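Local coordinates for protein lantibiotic dehydratase (PDB 5EHK) that probably dehydrates serine and threonine residues of the NAI-107 precursor peptide, drawing on glutamyl-tRNA to activate their hydroxyl groups before elimination, at residues A962-P967 against S1045-V1050; P909-Y914 against A918-T923; W996-G1001 against A1103-L1108; L1029-E1034 against Q1038-L1043; V843-E848 against L883-A888. All coordinates share one frame; numbering follows the deposited sequence.

Contact 1: residues A962-P967 against S1045-V1050; sequences ADAFGP and SRDEAV
Ala964 is the first residue of 962-967 to meet the other helix, and its methyl is directed toward it. Ala964 CB rests against the backbone of Asp1047, 3.6 Å from Asp1047 O, and lies 4.0 Å from Val1050 CG1 on the next turn. Small against branched, this is close helix-helix packing: the last turn of helix 950-965 lies against the first turns of helix 1044-1059, in the mostly helical part of the C-terminal lantibiotic dehydratase region, where Leu961 one turn earlier also touches Val1050. Phe965 follows, and here a single methyl does the work. Because Val1050 turns CG1 away from its own backbone N (chi1 170°), that methyl reaches the Phe965 backbone, 3.4 Å from Phe965 N. The same Val1050 CG1 stands 3.9 Å from Phe965 CB and touches the ring at its edge, near the ring plane, the two side chains crossing at about a right angle. Outside 1045-1050, the Phe965 ring meets Trp996 with steeply inclined planes and packs on Leu1073 and Val1074 of helix 1068-1085. At Gly966 the chain leaves the helix with positive phi (91°), and Gly966 O turns to the indole NE1 of Trp996.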
# COMPACT_ATOMS: atom_id res chain seq x y z
N ALA A 962 37.92 -8.30 -10.48
CA ALA A 962 38.32 -7.24 -11.41
C ALA A 962 39.73 -7.46 -11.95
O ALA A 962 39.93 -7.31 -13.16
CB ALA A 962 38.22 -5.88 -10.76
N ASP A 963 40.68 -7.79 -11.07
CA ASP A 963 42.06 -8.10 -11.50
C ASP A 963 41.96 -9.24 -12.47
O ASP A 963 42.45 -9.16 -13.58
CB ASP A 963 42.98 -8.50 -10.32
CG ASP A 963 44.51 -8.39 -10.66
OD1 ASP A 963 45.01 -7.26 -10.81
OD2 ASP A 963 45.22 -9.42 -10.75
N ALA A 964 41.23 -10.28 -12.09
CA ALA A 964 41.28 -11.55 -12.79
C ALA A 964 40.68 -11.50 -14.20
O ALA A 964 41.20 -12.15 -15.11
CB ALA A 964 40.61 -12.65 -11.96
N PHE A 965 39.64 -10.69 -14.40
CA PHE A 965 39.01 -10.60 -15.71
C PHE A 965 40.04 -10.17 -16.75
O PHE A 965 40.00 -10.61 -17.91
CB PHE A 965 37.84 -9.63 -15.72
CG PHE A 965 37.01 -9.70 -16.97
CD1 PHE A 965 36.02 -10.66 -17.11
CD2 PHE A 965 37.23 -8.82 -18.01
CE1 PHE A 965 35.25 -10.73 -18.26
CE2 PHE A 965 36.47 -8.89 -19.17
CZ PHE A 965 35.49 -9.84 -19.30
N GLY A 966 40.97 -9.32 -16.32
CA GLY A 966 42.03 -8.88 -17.20
C GLY A 966 41.67 -7.61 -17.95
O GLY A 966 40.64 -7.00 -17.68
N PRO A 967 42.55 -7.22 -18.89
CA PRO A 967 42.43 -5.99 -19.69
C PRO A 967 41.10 -5.95 -20.41
O PRO A 967 40.59 -7.00 -20.78
CB PRO A 967 43.55 -6.14 -20.72
CG PRO A 967 43.79 -7.62 -20.81
CD PRO A 967 43.57 -8.13 -19.42
N SER A 1045 40.64 -20.63 -7.54
CA SER A 1045 39.89 -21.33 -8.55
C SER A 1045 38.87 -20.38 -9.22
O SER A 1045 38.65 -20.41 -10.43
CB SER A 1045 39.22 -22.53 -7.89
OG SER A 1045 38.02 -22.83 -8.53
N ARG A 1046 38.28 -19.48 -8.45
CA ARG A 1046 37.35 -18.58 -9.10
C ARG A 1046 38.09 -17.47 -9.87
O ARG A 1046 37.61 -17.01 -10.92
CB ARG A 1046 36.29 -18.05 -8.13
CG ARG A 1046 36.48 -16.61 -7.73
CD ARG A 1046 35.68 -15.63 -8.58
NE ARG A 1046 35.52 -14.42 -7.79
CZ ARG A 1046 36.51 -13.61 -7.44
NH1 ARG A 1046 37.75 -13.85 -7.85
NH2 ARG A 1046 36.28 -12.55 -6.69
N ASP A 1047 39.24 -17.05 -9.38
CA ASP A 1047 40.07 -16.15 -10.19
C ASP A 1047 40.48 -16.83 -11.51
O ASP A 1047 40.51 -16.18 -12.56
CB ASP A 1047 41.31 -15.68 -9.42
CG ASP A 1047 40.99 -14.56 -8.43
OD1 ASP A 1047 39.88 -14.00 -8.53
OD2 ASP A 1047 41.85 -14.20 -7.58
N GLU A 1048 40.76 -18.13 -11.47
CA GLU A 1048 41.14 -18.83 -12.68
C GLU A 1048 40.00 -18.75 -13.66
O GLU A 1048 40.20 -18.33 -14.80
CB GLU A 1048 41.50 -20.29 -12.41
CG GLU A 1048 42.98 -20.62 -12.58
CD GLU A 1048 43.51 -20.32 -13.99
OE1 GLU A 1048 43.31 -21.15 -14.90
OE2 GLU A 1048 44.14 -19.25 -14.18
N ALA A 1049 38.80 -19.11 -13.20
CA ALA A 1049 37.64 -19.13 -14.06
C ALA A 1049 37.37 -17.78 -14.70
O ALA A 1049 37.00 -17.69 -15.88
CB ALA A 1049 36.43 -19.59 -13.29
N VAL A 1050 37.59 -16.73 -13.95
CA VAL A 1050 37.30 -15.42 -14.48
C VAL A 1050 38.37 -15.04 -15.47
O VAL A 1050 38.09 -14.39 -16.47
CB VAL A 1050 37.16 -14.40 -13.36
CG1 VAL A 1050 37.11 -12.98 -13.90
CG2 VAL A 1050 35.92 -14.69 -12.60

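Contact 2: residues P909-Y914 against A918-T923; sequences PEYERY and ALAEFT
The ring of Tyr911 is held between two aliphatic groups. Over the centre of one face stands Ala920 CB, a CH-pi contact 3.5 Å from the centroid of the Tyr911 ring and only 9° off its normal; Pro909 CB covers the opposite face nearer the rim. The Tyr914 ring has Thr923 CG2 over one face, at 4.1 Å from the Tyr914 centroid and farther off axis, while Glu910 O lies at its edge, in plane, and Phe927 packs against it edge-to-face. Thr923 sets its two branches to different tasks: with chi1 at -56°, CG2 faces the ring while Thr923 OG1 sits 3.3 Å from Tyr914 CB. That hydroxyl donates to a water, 2.7 Å from Thr923 OG1, which in turn donates to Tyr914 O at 2.6 Å. Beside this bridge Leu919 CB packs on the same carbonyl. Thus the 3-10 turn of 911-913 and the residue after it fold back on the opening turn of helix 920-942, which begins six residues after Tyr914. The Tyr911 hydroxyl finds its partner in Glu924 of that helix. No direct hydrogen bond joins the segments: methyl groups on aromatic faces supply the fit, and one water links the Tyr914 carbonyl to the Thr923 hydroxyl.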
# COMPACT_ATOMS: atom_id res chain seq x y z
N PRO A 909 18.29 -19.25 -18.12
CA PRO A 909 19.64 -18.65 -18.13
C PRO A 909 19.69 -17.41 -19.02
O PRO A 909 19.20 -17.45 -20.15
CB PRO A 909 20.51 -19.75 -18.75
CG PRO A 909 19.57 -20.52 -19.62
CD PRO A 909 18.24 -20.50 -18.89
N GLU A 910 20.25 -16.32 -18.51
CA GLU A 910 20.28 -15.09 -19.29
C GLU A 910 21.70 -14.80 -19.83
O GLU A 910 22.35 -13.84 -19.40
CB GLU A 910 19.74 -13.92 -18.46
CG GLU A 910 20.21 -13.91 -17.00
CD GLU A 910 19.37 -12.98 -16.13
OE1 GLU A 910 18.16 -12.80 -16.42
OE2 GLU A 910 19.92 -12.43 -15.15
N TYR A 911 22.17 -15.63 -20.74
CA TYR A 911 23.54 -15.51 -21.23
C TYR A 911 23.83 -14.18 -21.90
O TYR A 911 24.97 -13.75 -21.95
CB TYR A 911 23.86 -16.65 -22.17
CG TYR A 911 23.88 -17.97 -21.45
CD1 TYR A 911 24.56 -18.11 -20.24
CD2 TYR A 911 23.20 -19.06 -21.95
CE1 TYR A 911 24.57 -19.31 -19.58
CE2 TYR A 911 23.20 -20.26 -21.28
CZ TYR A 911 23.89 -20.39 -20.10
OH TYR A 911 23.89 -21.60 -19.44
N GLU A 912 22.79 -13.52 -22.40
CA GLU A 912 22.94 -12.21 -23.01
C GLU A 912 23.60 -11.18 -22.07
O GLU A 912 24.43 -10.38 -22.51
CB GLU A 912 21.63 -11.69 -23.64
CG GLU A 912 20.43 -11.58 -22.69
CD GLU A 912 19.74 -12.93 -22.42
OE1 GLU A 912 20.07 -13.93 -23.10
OE2 GLU A 912 18.86 -12.98 -21.52
N ARG A 913 23.27 -11.21 -20.77
CA ARG A 913 24.00 -10.38 -19.81
C ARG A 913 25.49 -10.75 -19.75
O ARG A 913 26.33 -9.95 -19.35
CB ARG A 913 23.43 -10.50 -18.39
CG ARG A 913 22.00 -10.02 -18.21
CD ARG A 913 21.60 -10.19 -16.75
NE ARG A 913 22.41 -9.34 -15.87
CZ ARG A 913 22.00 -8.17 -15.37
NH1 ARG A 913 20.78 -7.74 -15.64
NH2 ARG A 913 22.80 -7.45 -14.59
N TYR A 914 25.81 -11.99 -20.14
CA TYR A 914 27.18 -12.46 -20.00
C TYR A 914 27.85 -12.80 -21.33
O TYR A 914 28.54 -13.82 -21.45
CB TYR A 914 27.24 -13.66 -19.05
CG TYR A 914 26.75 -13.30 -17.68
CD1 TYR A 914 27.63 -12.97 -16.66
CD2 TYR A 914 25.39 -13.28 -17.41
CE1 TYR A 914 27.15 -12.63 -15.41
CE2 TYR A 914 24.90 -12.94 -16.17
CZ TYR A 914 25.78 -12.61 -15.18
OH TYR A 914 25.27 -12.28 -13.95
N ALA A 918 27.90 -18.35 -26.76
CA ALA A 918 29.22 -18.97 -26.99
C ALA A 918 30.02 -18.92 -25.71
O ALA A 918 30.90 -19.75 -25.48
CB ALA A 918 29.97 -18.29 -28.11
N LEU A 919 29.72 -17.94 -24.88
CA LEU A 919 30.44 -17.74 -23.63
C LEU A 919 29.82 -18.46 -22.45
O LEU A 919 30.35 -18.39 -21.33
CB LEU A 919 30.55 -16.25 -23.35
CG LEU A 919 31.48 -15.61 -24.38
CD1 LEU A 919 31.65 -14.12 -24.12
CD2 LEU A 919 32.84 -16.34 -24.37
N ALA A 920 28.74 -19.19 -22.69
CA ALA A 920 27.96 -19.81 -21.62
C ALA A 920 28.77 -20.70 -20.67
O ALA A 920 28.62 -20.61 -19.45
CB ALA A 920 26.78 -20.59 -22.19
N GLU A 921 29.66 -21.52 -21.21
CA GLU A 921 30.43 -22.41 -20.37
C GLU A 921 31.34 -21.64 -19.42
O GLU A 921 31.59 -22.07 -18.30
CB GLU A 921 31.24 -23.39 -21.20
CG GLU A 921 30.42 -24.46 -21.83
CD GLU A 921 29.61 -25.27 -20.84
OE1 GLU A 921 30.16 -25.73 -19.81
OE2 GLU A 921 28.41 -25.48 -21.11
N PHE A 922 31.84 -20.49 -19.88
CA PHE A 922 32.68 -19.66 -19.02
C PHE A 922 31.84 -19.01 -17.92
O PHE A 922 32.29 -18.86 -16.78
CB PHE A 922 33.41 -18.60 -19.84
CG PHE A 922 34.30 -19.17 -20.91
CD1 PHE A 922 35.58 -19.62 -20.60
CD2 PHE A 922 33.85 -19.27 -22.23
CE1 PHE A 922 36.40 -20.14 -21.59
CE2 PHE A 922 34.68 -19.81 -23.22
CZ PHE A 922 35.96 -20.23 -22.90
N THR A 923 30.60 -18.65 -18.26
CA THR A 923 29.69 -18.09 -17.29
C THR A 923 29.30 -19.12 -16.23
O THR A 923 29.38 -18.83 -15.04
CB THR A 923 28.43 -17.51 -17.96
OG1 THR A 923 28.81 -16.53 -18.93
CG2 THR A 923 27.50 -16.87 -16.90
O HOH W 1 27.49 -16.24 -21.26

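Contact 3: residues W996-G1001 against A1103-L1108; sequences WMSSTG and AVQDNL
Two groups grip Ser998 OG: Gln1105 NE2 donates to it from across the contact, and the hydroxyl is in turn hydrogen-bonded to Ala994 O, four residues earlier, in helix 992-997. The contact joins the region at the end of that helix to helix 1090-1109, the last helix of the chain, in the helical C-terminal part of the protein. The bond from Gln1105 NE2 to Ser998 OG is 2.7 Å long, with an N-H...O angle of 156°, and the hydroxyl lies close to the amide plane. An extended chain beyond CG (chi2 176°) carries the Gln1105 amide across to reach it. The other end of that amide is also occupied, Gln1105 OE1 being hydrogen-bonded to Arg1003. Engaged at both heteroatoms, the amide is held against rotation, and the orientation that offers NE2 to the serine is fixed by its neighbour.

Alongside this polar pair lies an apolar one. Val1104 CG2 meets the near part of Met997, 3.8 Å from Met997 CB and 3.9 Å from Met997 CG, the two side chains crossing at about a right angle. Met997 then bends at chi2 and chi3, so that its sulfur end leads away from Val1104; the residue also touches Leu1097 and Ala1100 of helix 1090-1109. Close by, Trp996 O takes two donors: Ser999 N at 3.0 Å, and Ser999 OG, which approaches Trp996 O to 2.6 Å in the carbonyl plane, on a lone pair.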
# COMPACT_ATOMS: atom_id res chain seq x y z
N TRP A 996 38.06 -2.04 -14.16
CA TRP A 996 36.70 -2.50 -13.88
C TRP A 996 36.05 -1.85 -12.64
O TRP A 996 34.89 -1.46 -12.70
CB TRP A 996 36.67 -4.01 -13.79
CG TRP A 996 37.15 -4.65 -15.04
CD1 TRP A 996 38.24 -5.46 -15.20
CD2 TRP A 996 36.55 -4.54 -16.33
NE1 TRP A 996 38.36 -5.85 -16.51
CE2 TRP A 996 37.33 -5.30 -17.23
CE3 TRP A 996 35.42 -3.87 -16.82
CZ2 TRP A 996 37.02 -5.41 -18.57
CZ3 TRP A 996 35.13 -3.98 -18.15
CH2 TRP A 996 35.92 -4.74 -19.02
N MET A 997 36.79 -1.71 -11.55
CA MET A 997 36.21 -1.09 -10.37
C MET A 997 35.77 0.36 -10.64
O MET A 997 34.97 0.91 -9.89
CB MET A 997 37.18 -1.13 -9.18
CG MET A 997 37.45 -2.51 -8.62
SD MET A 997 35.95 -3.46 -8.27
CE MET A 997 35.09 -2.40 -7.10
N SER A 998 36.27 0.97 -11.71
CA SER A 998 35.89 2.35 -11.98
C SER A 998 34.51 2.46 -12.62
O SER A 998 33.88 3.53 -12.56
CB SER A 998 36.95 3.09 -12.80
OG SER A 998 38.18 3.18 -12.09
N SER A 999 34.06 1.37 -13.24
CA SER A 999 32.77 1.36 -13.94
C SER A 999 31.64 1.15 -12.93
O SER A 999 30.46 1.08 -13.28
CB SER A 999 32.72 0.24 -14.96
OG SER A 999 32.94 -1.00 -14.33
N THR A 1000 32.04 1.07 -11.67
CA THR A 1000 31.18 0.62 -10.60
C THR A 1000 30.59 1.76 -9.75
O THR A 1000 29.70 1.54 -8.94
CB THR A 1000 31.95 -0.40 -9.75
OG1 THR A 1000 31.18 -1.59 -9.60
CG2 THR A 1000 32.37 0.18 -8.41
N GLY A 1001 31.08 2.98 -9.95
CA GLY A 1001 30.55 4.12 -9.22
C GLY A 1001 31.18 5.48 -9.51
O GLY A 1001 32.28 5.57 -10.06
N ALA A 1103 40.01 2.27 -2.95
CA ALA A 1103 41.33 1.66 -2.68
C ALA A 1103 42.19 1.42 -3.93
O ALA A 1103 43.37 1.77 -3.95
CB ALA A 1103 41.18 0.37 -1.88
N VAL A 1104 41.62 0.78 -4.95
CA VAL A 1104 42.40 0.47 -6.13
C VAL A 1104 42.61 1.70 -7.01
O VAL A 1104 43.59 1.78 -7.74
CB VAL A 1104 41.80 -0.69 -6.95
CG1 VAL A 1104 41.63 -1.92 -6.06
CG2 VAL A 1104 40.51 -0.28 -7.61
N GLN A 1105 41.70 2.67 -6.95
CA GLN A 1105 41.90 3.93 -7.66
C GLN A 1105 43.04 4.74 -7.04
O GLN A 1105 43.91 5.25 -7.75
CB GLN A 1105 40.61 4.74 -7.75
CG GLN A 1105 39.72 4.35 -8.94
CD GLN A 1105 38.39 5.09 -8.97
OE1 GLN A 1105 37.97 5.70 -7.98
NE2 GLN A 1105 37.72 5.03 -10.12
N ASP A 1106 43.02 4.87 -5.71
CA ASP A 1106 44.07 5.59 -5.00
C ASP A 1106 45.43 4.92 -5.13
O ASP A 1106 46.44 5.61 -5.26
CB ASP A 1106 43.73 5.75 -3.51
CG ASP A 1106 42.56 6.67 -3.27
OD1 ASP A 1106 42.04 7.26 -4.25
OD2 ASP A 1106 42.16 6.81 -2.09
N ASN A 1107 45.47 3.59 -5.10
CA ASN A 1107 46.73 2.88 -5.32
C ASN A 1107 47.30 3.15 -6.70
O ASN A 1107 48.50 3.10 -6.90
CB ASN A 1107 46.60 1.37 -5.09
CG ASN A 1107 46.36 1.01 -3.62
OD1 ASN A 1107 46.65 1.79 -2.71
ND2 ASN A 1107 45.86 -0.19 -3.40
N LEU A 1108 46.43 3.45 -7.65
CA LEU A 1108 46.87 3.70 -9.00
C LEU A 1108 47.40 5.13 -9.15
O LEU A 1108 48.44 5.35 -9.76
CB LEU A 1108 45.73 3.46 -9.99
CG LEU A 1108 45.88 4.08 -11.37
CD1 LEU A 1108 45.64 3.03 -12.44
CD2 LEU A 1108 44.89 5.23 -11.51

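Contact 4: residues L1029-E1034 against Q1038-L1043; sequences LLRADE and QVLAAL
In Leu1040, chi1 of -67° sets CG beside the backbone N, and the extended chi2 (-169°) spreads the two methyls toward two partners on 1029-1034, Leu1030 and Arg1031. Leu1040 CD2 meets Leu1030 CD1 at 3.7 Å, methyl to methyl, the two leucine side chains inclined to one another. CD1 goes instead to Arg1031, whose chain runs extended from CG to NE and brings the guanidinium within reach of the methyl. There Leu1040 CD1 stands over the centre of one guanidinium face, 4.0 Å from Arg1031 CZ, with the side chains nearly perpendicular. The contact is made through the flat, apolar face of the cation, leaving its N-H groups to point elsewhere; NE is hydrogen-bonded to Gly1026 O, which helps fix the plane. Farther along, Gln1038 N donates to Glu1034 O at 3.2 Å, an ordinary bond of the first turn of helix 1034-1042. The buried side of the pair is closed by Ile956 of helix 950-965, which touches both Leu1030 and Val1039, while Arg1031 and Glu1034 lie on the surface. Asp1033 OD1 bonds to Asp1035 N and OD2 bridges to Arg947: a short, weakly bonded helix is followed directly by one N-capped by Asp1033, the two packed through Leu1030 and Leu1040.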
# COMPACT_ATOMS: atom_id res chain seq x y z
N LEU A 1029 49.96 -6.78 2.10
CA LEU A 1029 49.49 -6.80 3.47
C LEU A 1029 48.69 -8.07 3.76
O LEU A 1029 48.85 -8.68 4.82
CB LEU A 1029 48.66 -5.55 3.74
CG LEU A 1029 48.35 -5.22 5.20
CD1 LEU A 1029 48.11 -3.72 5.34
CD2 LEU A 1029 47.16 -6.03 5.72
N LEU A 1030 47.82 -8.47 2.82
CA LEU A 1030 46.99 -9.65 3.02
C LEU A 1030 47.83 -10.91 3.21
O LEU A 1030 47.50 -11.77 4.03
CB LEU A 1030 46.00 -9.85 1.86
CG LEU A 1030 44.54 -9.40 1.99
CD1 LEU A 1030 43.69 -10.06 0.92
CD2 LEU A 1030 43.99 -9.71 3.37
N ARG A 1031 48.92 -11.02 2.45
CA ARG A 1031 49.77 -12.21 2.52
C ARG A 1031 50.60 -12.28 3.79
O ARG A 1031 51.26 -13.29 4.05
CB ARG A 1031 50.66 -12.31 1.30
CG ARG A 1031 49.92 -12.28 -0.02
CD ARG A 1031 50.68 -13.06 -1.09
NE ARG A 1031 50.17 -12.79 -2.42
CZ ARG A 1031 49.51 -13.67 -3.17
NH1 ARG A 1031 49.27 -14.89 -2.71
NH2 ARG A 1031 49.09 -13.33 -4.38
N ALA A 1032 50.61 -11.19 4.55
CA ALA A 1032 51.23 -11.19 5.87
C ALA A 1032 50.39 -12.09 6.75
O ALA A 1032 50.84 -13.13 7.21
CB ALA A 1032 51.26 -9.78 6.45
N ASP A 1033 49.14 -11.68 6.93
CA ASP A 1033 48.17 -12.33 7.80
C ASP A 1033 47.98 -13.80 7.42
O ASP A 1033 48.02 -14.14 6.24
CB ASP A 1033 46.85 -11.59 7.62
CG ASP A 1033 45.98 -11.63 8.84
OD1 ASP A 1033 46.12 -12.57 9.66
OD2 ASP A 1033 45.16 -10.70 8.98
N GLU A 1034 47.79 -14.68 8.41
CA GLU A 1034 47.44 -16.07 8.12
C GLU A 1034 46.00 -16.10 7.60
O GLU A 1034 45.69 -16.80 6.64
CB GLU A 1034 47.61 -16.98 9.34
CG GLU A 1034 47.32 -18.45 9.06
CD GLU A 1034 47.65 -19.37 10.24
OE1 GLU A 1034 48.12 -18.86 11.28
OE2 GLU A 1034 47.44 -20.60 10.12
N GLN A 1038 44.31 -17.25 3.78
CA GLN A 1038 43.20 -18.16 3.62
C GLN A 1038 42.09 -17.52 2.80
O GLN A 1038 41.30 -18.21 2.14
CB GLN A 1038 42.67 -18.65 4.97
CG GLN A 1038 43.46 -19.79 5.59
CD GLN A 1038 42.84 -20.27 6.91
OE1 GLN A 1038 42.56 -19.48 7.82
NE2 GLN A 1038 42.58 -21.56 6.99
N VAL A 1039 42.03 -16.20 2.84
CA VAL A 1039 41.08 -15.48 2.02
C VAL A 1039 41.46 -15.63 0.57
O VAL A 1039 40.63 -16.00 -0.26
CB VAL A 1039 41.04 -14.01 2.39
CG1 VAL A 1039 40.22 -13.26 1.40
CG2 VAL A 1039 40.43 -13.86 3.78
N LEU A 1040 42.73 -15.40 0.26
CA LEU A 1040 43.17 -15.46 -1.13
C LEU A 1040 43.14 -16.87 -1.73
O LEU A 1040 42.84 -17.03 -2.91
CB LEU A 1040 44.55 -14.81 -1.32
CG LEU A 1040 44.63 -13.30 -1.09
CD1 LEU A 1040 45.98 -12.78 -1.57
CD2 LEU A 1040 43.51 -12.56 -1.78
N ALA A 1041 43.46 -17.88 -0.93
CA ALA A 1041 43.42 -19.26 -1.41
C ALA A 1041 42.00 -19.63 -1.84
O ALA A 1041 41.79 -20.23 -2.90
CB ALA A 1041 43.90 -20.23 -0.34
N ALA A 1042 41.03 -19.23 -1.02
CA ALA A 1042 39.64 -19.56 -1.28
C ALA A 1042 39.12 -18.94 -2.57
O ALA A 1042 38.09 -19.36 -3.08
CB ALA A 1042 38.78 -19.15 -0.09
N LEU A 1043 39.85 -17.95 -3.10
CA LEU A 1043 39.50 -17.26 -4.35
C LEU A 1043 40.28 -17.68 -5.60
O LEU A 1043 40.10 -17.09 -6.65
CB LEU A 1043 39.72 -15.75 -4.18
CG LEU A 1043 38.91 -15.00 -3.15
CD1 LEU A 1043 39.47 -13.61 -3.07
CD2 LEU A 1043 37.48 -14.95 -3.57

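Contact 5: residues V843-E848 against L883-A888; sequences VRAGIE and LPEIGA
Glu885 reaches across to 843-848 with its carboxylate between two residues, Ala845 on one turn and Glu848 on the next. Its CG is turned away from its own backbone N (chi1 174°) and the chain is extended beyond it, which delivers the carboxylate to the facing helix. Glu885 OE2 lies 3.8 Å from Ala845 CB, which is directed toward the other helix, and Glu885 CD is 3.9 Å from the same Ala845 CB. Glu848, three residues on from Ala845, also reaches Glu885: its CG sits between the backbone N and the carbonyl carbon (chi1 87°), and from there an extended chain swings the acid toward its counterpart. The two side chains are oblique to each other, with their carboxylate planes 64° apart.

Glu848 OE2 is modelled 2.9 Å from Glu885 OE1, two acceptors of like charge that form no hydrogen bond as placed; at this resolution so close an approach is doubtful. The sound polar partner of Glu885 OE1 is His849 NE2, to which it is hydrogen-bonded.

Helix 839-848 follows strand 819-824 by way of helix 828-837 and precedes strand 853-861, whereas helix 875-895 links strands 864-872 and 902-905. The four antiparallel strands, ordered 853-861, 864-872, 819-824, 902-905, match a ferredoxin-like beta-alpha-beta-beta-alpha-beta topology, and the contact joins its two helical connections; farther round helix 875-895, Leu883 packs on Trp879 of the second subunit.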
# COMPACT_ATOMS: atom_id res chain seq x y z
N VAL A 843 25.85 -30.12 -2.46
CA VAL A 843 26.80 -30.09 -3.55
C VAL A 843 27.50 -31.45 -3.68
O VAL A 843 27.75 -31.94 -4.79
CB VAL A 843 27.82 -28.95 -3.38
CG1 VAL A 843 29.02 -29.14 -4.33
CG2 VAL A 843 27.13 -27.58 -3.58
N ARG A 844 27.77 -32.06 -2.53
CA ARG A 844 28.35 -33.40 -2.52
C ARG A 844 27.40 -34.41 -3.14
O ARG A 844 27.84 -35.34 -3.83
CB ARG A 844 28.74 -33.84 -1.11
CG ARG A 844 30.00 -33.18 -0.59
CD ARG A 844 30.51 -33.83 0.69
NE ARG A 844 29.83 -33.41 1.92
CZ ARG A 844 30.16 -32.34 2.64
NH1 ARG A 844 31.16 -31.55 2.24
NH2 ARG A 844 29.50 -32.05 3.74
N ALA A 845 26.11 -34.26 -2.88
CA ALA A 845 25.16 -35.19 -3.45
C ALA A 845 25.09 -35.02 -4.96
O ALA A 845 25.10 -35.99 -5.70
CB ALA A 845 23.79 -35.01 -2.83
N GLY A 846 25.05 -33.77 -5.41
CA GLY A 846 24.96 -33.49 -6.83
C GLY A 846 26.12 -34.05 -7.62
O GLY A 846 25.96 -34.52 -8.75
N ILE A 847 27.30 -33.98 -7.03
CA ILE A 847 28.50 -34.51 -7.64
C ILE A 847 28.44 -36.03 -7.81
O ILE A 847 28.60 -36.53 -8.92
CB ILE A 847 29.77 -34.00 -6.90
CG1 ILE A 847 30.12 -32.60 -7.43
CG2 ILE A 847 30.95 -34.97 -7.06
CD1 ILE A 847 30.76 -31.71 -6.40
N GLU A 848 28.16 -36.76 -6.74
CA GLU A 848 28.10 -38.22 -6.85
C GLU A 848 26.94 -38.69 -7.75
O GLU A 848 26.80 -39.90 -8.00
CB GLU A 848 27.94 -38.90 -5.49
CG GLU A 848 26.46 -39.05 -5.04
CD GLU A 848 26.25 -39.99 -3.84
OE1 GLU A 848 27.25 -40.50 -3.27
OE2 GLU A 848 25.07 -40.24 -3.50
N LEU A 883 17.47 -35.99 -7.18
CA LEU A 883 16.31 -35.33 -6.57
C LEU A 883 15.79 -35.99 -5.29
O LEU A 883 15.54 -35.29 -4.31
CB LEU A 883 15.16 -35.18 -7.55
CG LEU A 883 13.98 -34.49 -6.90
CD1 LEU A 883 14.36 -33.06 -6.56
CD2 LEU A 883 12.85 -34.52 -7.87
N PRO A 884 15.66 -37.32 -5.28
CA PRO A 884 15.13 -37.89 -4.04
C PRO A 884 16.14 -37.91 -2.90
O PRO A 884 15.72 -37.90 -1.74
CB PRO A 884 14.75 -39.31 -4.45
CG PRO A 884 14.59 -39.25 -5.93
CD PRO A 884 15.63 -38.30 -6.38
N GLU A 885 17.43 -37.93 -3.20
CA GLU A 885 18.40 -37.85 -2.12
C GLU A 885 18.31 -36.46 -1.48
O GLU A 885 18.21 -36.33 -0.27
CB GLU A 885 19.82 -38.16 -2.60
CG GLU A 885 20.87 -37.95 -1.52
CD GLU A 885 22.26 -38.48 -1.89
OE1 GLU A 885 22.43 -39.03 -3.01
OE2 GLU A 885 23.18 -38.32 -1.05
N ILE A 886 18.34 -35.45 -2.35
CA ILE A 886 18.15 -34.06 -2.00
C ILE A 886 16.86 -33.82 -1.20
O ILE A 886 16.87 -33.13 -0.16
CB ILE A 886 18.10 -33.22 -3.29
CG1 ILE A 886 19.50 -32.76 -3.67
CG2 ILE A 886 17.31 -31.96 -3.09
CD1 ILE A 886 19.51 -31.74 -4.82
N GLY A 887 15.75 -34.37 -1.67
CA GLY A 887 14.48 -34.14 -1.03
C GLY A 887 14.41 -34.69 0.39
O GLY A 887 13.86 -34.07 1.29
N ALA A 888 14.94 -35.88 0.58
CA ALA A 888 14.93 -36.45 1.92
C ALA A 888 15.73 -35.56 2.88
O ALA A 888 15.32 -35.34 4.02
CB ALA A 888 15.48 -37.88 1.91

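Contacts 1, 2 and 3 are buried, contact 4 is at the surface and contact 5 partly so. Their chemistry follows: contact 1 has no hydrogen bond across it and is mainly methyl packing, beside the Asp1047 backbone and side chain, contact 2 adds a bridging water to methyl-on-ring packing, and contact 3 combines a methyl contact with a direct side-chain hydrogen bond. In the more exposed pair charged groups are more prominent, with a methyl over the face of a guanidinium in contact 4 and two carboxylates in contact 5. Contacts 1 and 3 touch through Trp996 and Met997, whereas contacts 1 and 4 adjoin only in sequence. Contact 5 stands apart, its centre about 41 Å from that of contact 3.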